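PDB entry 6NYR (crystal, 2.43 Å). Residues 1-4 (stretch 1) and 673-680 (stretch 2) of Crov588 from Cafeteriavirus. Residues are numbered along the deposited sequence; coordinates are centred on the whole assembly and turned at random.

Stretch 1, residues 1-4: MEKY
Stretch 2 673-680: FKIEYFNK

The most unusual feature of this contact is a weak hydrogen bond to sulfur: the backbone N of Asn 679 donates to SD of Met 1 at 3.4 Å, with an almost straight N-H...S angle of 176°. It joins the first residue of the chain to one near its end, two segments brought together from at least 671 residues apart in sequence.

Stretch 2 supplies a strand, residues 674-678, with phi between about -130° and -102° and psi between 124° and 162°; Asn 679 continues nearly extended at -113/176. Stretch 1 has no regular helix or strand, though Glu 2 (-152/82), Lys 3 (-176/179) and Tyr 4 (-110/163) are drawn out. The two run in opposite senses, close at Met 1 and Glu 2 and splaying apart toward Lys 3: CA of Met 1 lies 5.3 Å from CA of Phe 678, and CA of Glu 2 lies 5.6 Å from CA of Tyr 677. No backbone-to-backbone hydrogen bond links them, so the side chains of stretch 1, whose first three CA-to-CB bonds all point toward the strand, make the contact. Together the stretches bury 443 Å².

Met 1 is fully extended, with chi1, chi2 and chi3 all t (-170°, 165°, -172°). This long, unbranched chain carries its sulfur to the end of the strand while CB of Met 1 stays 3.5 Å from O of Tyr 677. SD of Met 1 also packs 3.7 Å from CB of Phe 678, and CE of Met 1 lies 3.6 Å from CB of Asn 679. A thioether suits this place because it can make apolar contacts and still offer a soft acceptor to an amide. The CA-to-CB bond of Phe 678 (chi1 p, 62°; chi2 87°) points away overall, though CB itself touches Met 1.

Glu 2 has the largest area covered by the other stretch, 92 Å². Its chi1 m, chi2 t and chi3 of -6° carry the carboxylate to Tyr 677 and Asn 679, a reach that suits glutamate's length and paired oxygens. OE1 of Glu 2 sits 3.2 Å from CB of Tyr 677, oblique to that residue's ring. The tyrosine starts toward stretch 1, but with chi1 m (-62°) and chi2 -61° its end leads away, leaving room for the acid beside CB. OE2 of Glu 2 lies 2.5 Å from OD1 and 2.7 Å from ND2 of Asn 679, closer than the model can interpret. Asn 679, a short polar residue beside that acid, leaves its backbone sideways, and chi1 m (-77°) with chi2 119° brings its end nearer to stretch 1.

At the other end, Lys 3, long and flexible, uses chi1 t, chi2 t, chi3 p and chi4 t to bring a charge across a wider gap. Its NZ forms a long salt bridge with OE2 of Glu 676, 3.6 Å away; Glu 676 departs sideways with chi1 m, chi2 t and chi3 16°. The same NZ lies 3.0 Å from NZ of Lys 674 (chi1 t, chi2 -115°, chi3 t, chi4 p). These like charges are not hydrogen-bonded, and the nearby carboxylate can offset part of their repulsion. Tyr 4 and Phe 673 lie beyond the contact.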

# COMPACT_ATOMS: atom_id res chain seq x y z
N MET A 1 3.66 16.53 14.59
CA MET A 1 4.59 15.72 15.44
C MET A 1 4.47 16.11 16.91
O MET A 1 4.97 15.41 17.79
CB MET A 1 6.03 15.89 14.96
CG MET A 1 7.02 14.93 15.60
SD MET A 1 8.59 14.85 14.72
CE MET A 1 9.40 13.50 15.58
N GLU A 2 3.81 17.25 17.18
CA GLU A 2 3.43 17.64 18.55
C GLU A 2 2.17 18.50 18.43
O GLU A 2 2.21 19.73 18.45
CB GLU A 2 4.55 18.39 19.26
CG GLU A 2 5.87 17.64 19.33
CD GLU A 2 6.91 18.38 20.16
OE1 GLU A 2 6.63 19.53 20.57
OE2 GLU A 2 8.00 17.82 20.39
N LYS A 3 1.02 17.83 18.30
CA LYS A 3 -0.25 18.52 18.05
C LYS A 3 -1.43 17.56 18.04
O LYS A 3 -1.25 16.35 18.24
CB LYS A 3 -0.14 19.23 16.69
CG LYS A 3 -0.96 20.45 16.44
CD LYS A 3 -0.56 21.00 15.05
CE LYS A 3 -0.65 19.90 13.98
NZ LYS A 3 -0.90 20.37 12.60
N TYR A 4 -2.64 18.07 17.83
CA TYR A 4 -3.79 17.26 17.42
C TYR A 4 -4.09 17.64 15.97
O TYR A 4 -3.66 18.70 15.49
CB TYR A 4 -5.02 17.42 18.33
CG TYR A 4 -5.80 18.68 18.16
CD1 TYR A 4 -6.72 18.81 17.13
CD2 TYR A 4 -5.64 19.73 19.04
CE1 TYR A 4 -7.44 19.96 16.96
CE2 TYR A 4 -6.37 20.90 18.89
CZ TYR A 4 -7.27 21.01 17.85
OH TYR A 4 -8.00 22.16 17.69
N PHE A 673 -0.50 33.04 12.71
CA PHE A 673 -0.06 31.79 12.11
C PHE A 673 -0.02 30.68 13.15
O PHE A 673 -0.17 30.91 14.35
CB PHE A 673 1.32 31.94 11.45
CG PHE A 673 2.40 32.38 12.40
CD1 PHE A 673 3.12 31.45 13.13
CD2 PHE A 673 2.69 33.72 12.56
CE1 PHE A 673 4.11 31.85 14.01
CE2 PHE A 673 3.68 34.13 13.44
CZ PHE A 673 4.39 33.19 14.16
N LYS A 674 0.17 29.46 12.66
CA LYS A 674 0.18 28.25 13.47
C LYS A 674 1.60 27.71 13.56
O LYS A 674 2.34 27.72 12.57
CB LYS A 674 -0.77 27.22 12.84
CG LYS A 674 -0.71 25.83 13.42
CD LYS A 674 -0.20 24.87 12.37
CE LYS A 674 -0.55 23.43 12.72
NZ LYS A 674 -1.97 23.12 12.40
N ILE A 675 1.98 27.26 14.75
CA ILE A 675 3.33 26.78 15.01
C ILE A 675 3.29 25.27 15.13
O ILE A 675 2.56 24.72 15.96
CB ILE A 675 3.93 27.41 16.27
CG1 ILE A 675 4.12 28.92 16.09
CG2 ILE A 675 5.26 26.75 16.62
CD1 ILE A 675 4.26 29.68 17.39
N GLU A 676 4.09 24.59 14.31
CA GLU A 676 4.25 23.15 14.35
C GLU A 676 5.63 22.81 14.90
O GLU A 676 6.64 23.32 14.41
CB GLU A 676 4.09 22.54 12.95
CG GLU A 676 2.65 22.49 12.46
CD GLU A 676 2.52 21.91 11.06
OE1 GLU A 676 3.48 21.28 10.58
OE2 GLU A 676 1.46 22.11 10.43
N TYR A 677 5.67 21.95 15.91
CA TYR A 677 6.93 21.53 16.51
C TYR A 677 7.29 20.13 16.01
O TYR A 677 6.42 19.32 15.68
CB TYR A 677 6.86 21.52 18.04
CG TYR A 677 6.60 22.89 18.65
CD1 TYR A 677 7.50 23.93 18.46
CD2 TYR A 677 5.47 23.12 19.43
CE1 TYR A 677 7.27 25.18 19.01
CE2 TYR A 677 5.24 24.37 19.99
CZ TYR A 677 6.14 25.39 19.77
OH TYR A 677 5.91 26.63 20.33
N PHE A 678 8.59 19.86 15.95
CA PHE A 678 9.07 18.51 15.69
C PHE A 678 10.12 18.13 16.72
O PHE A 678 10.68 18.98 17.43
CB PHE A 678 9.65 18.35 14.26
CG PHE A 678 10.84 19.22 13.96
CD1 PHE A 678 12.13 18.80 14.26
CD2 PHE A 678 10.68 20.45 13.35
CE1 PHE A 678 13.22 19.59 13.98
CE2 PHE A 678 11.77 21.25 13.07
CZ PHE A 678 13.04 20.82 13.38
N ASN A 679 10.37 16.82 16.82
CA ASN A 679 11.29 16.24 17.77
C ASN A 679 12.49 15.64 17.04
O ASN A 679 12.55 15.60 15.80
CB ASN A 679 10.61 15.14 18.59
CG ASN A 679 9.72 15.69 19.68
OD1 ASN A 679 8.51 15.44 19.68
ND2 ASN A 679 10.30 16.43 20.61
N LYS A 680 13.46 15.14 17.82
CA LYS A 680 14.52 14.30 17.29
C LYS A 680 14.16 12.83 17.34
O LYS A 680 14.72 12.04 16.57
CB LYS A 680 15.83 14.55 18.07
CG LYS A 680 15.70 14.58 19.58
CD LYS A 680 15.92 13.22 20.24
CE LYS A 680 16.41 13.38 21.68
NZ LYS A 680 16.54 12.08 22.39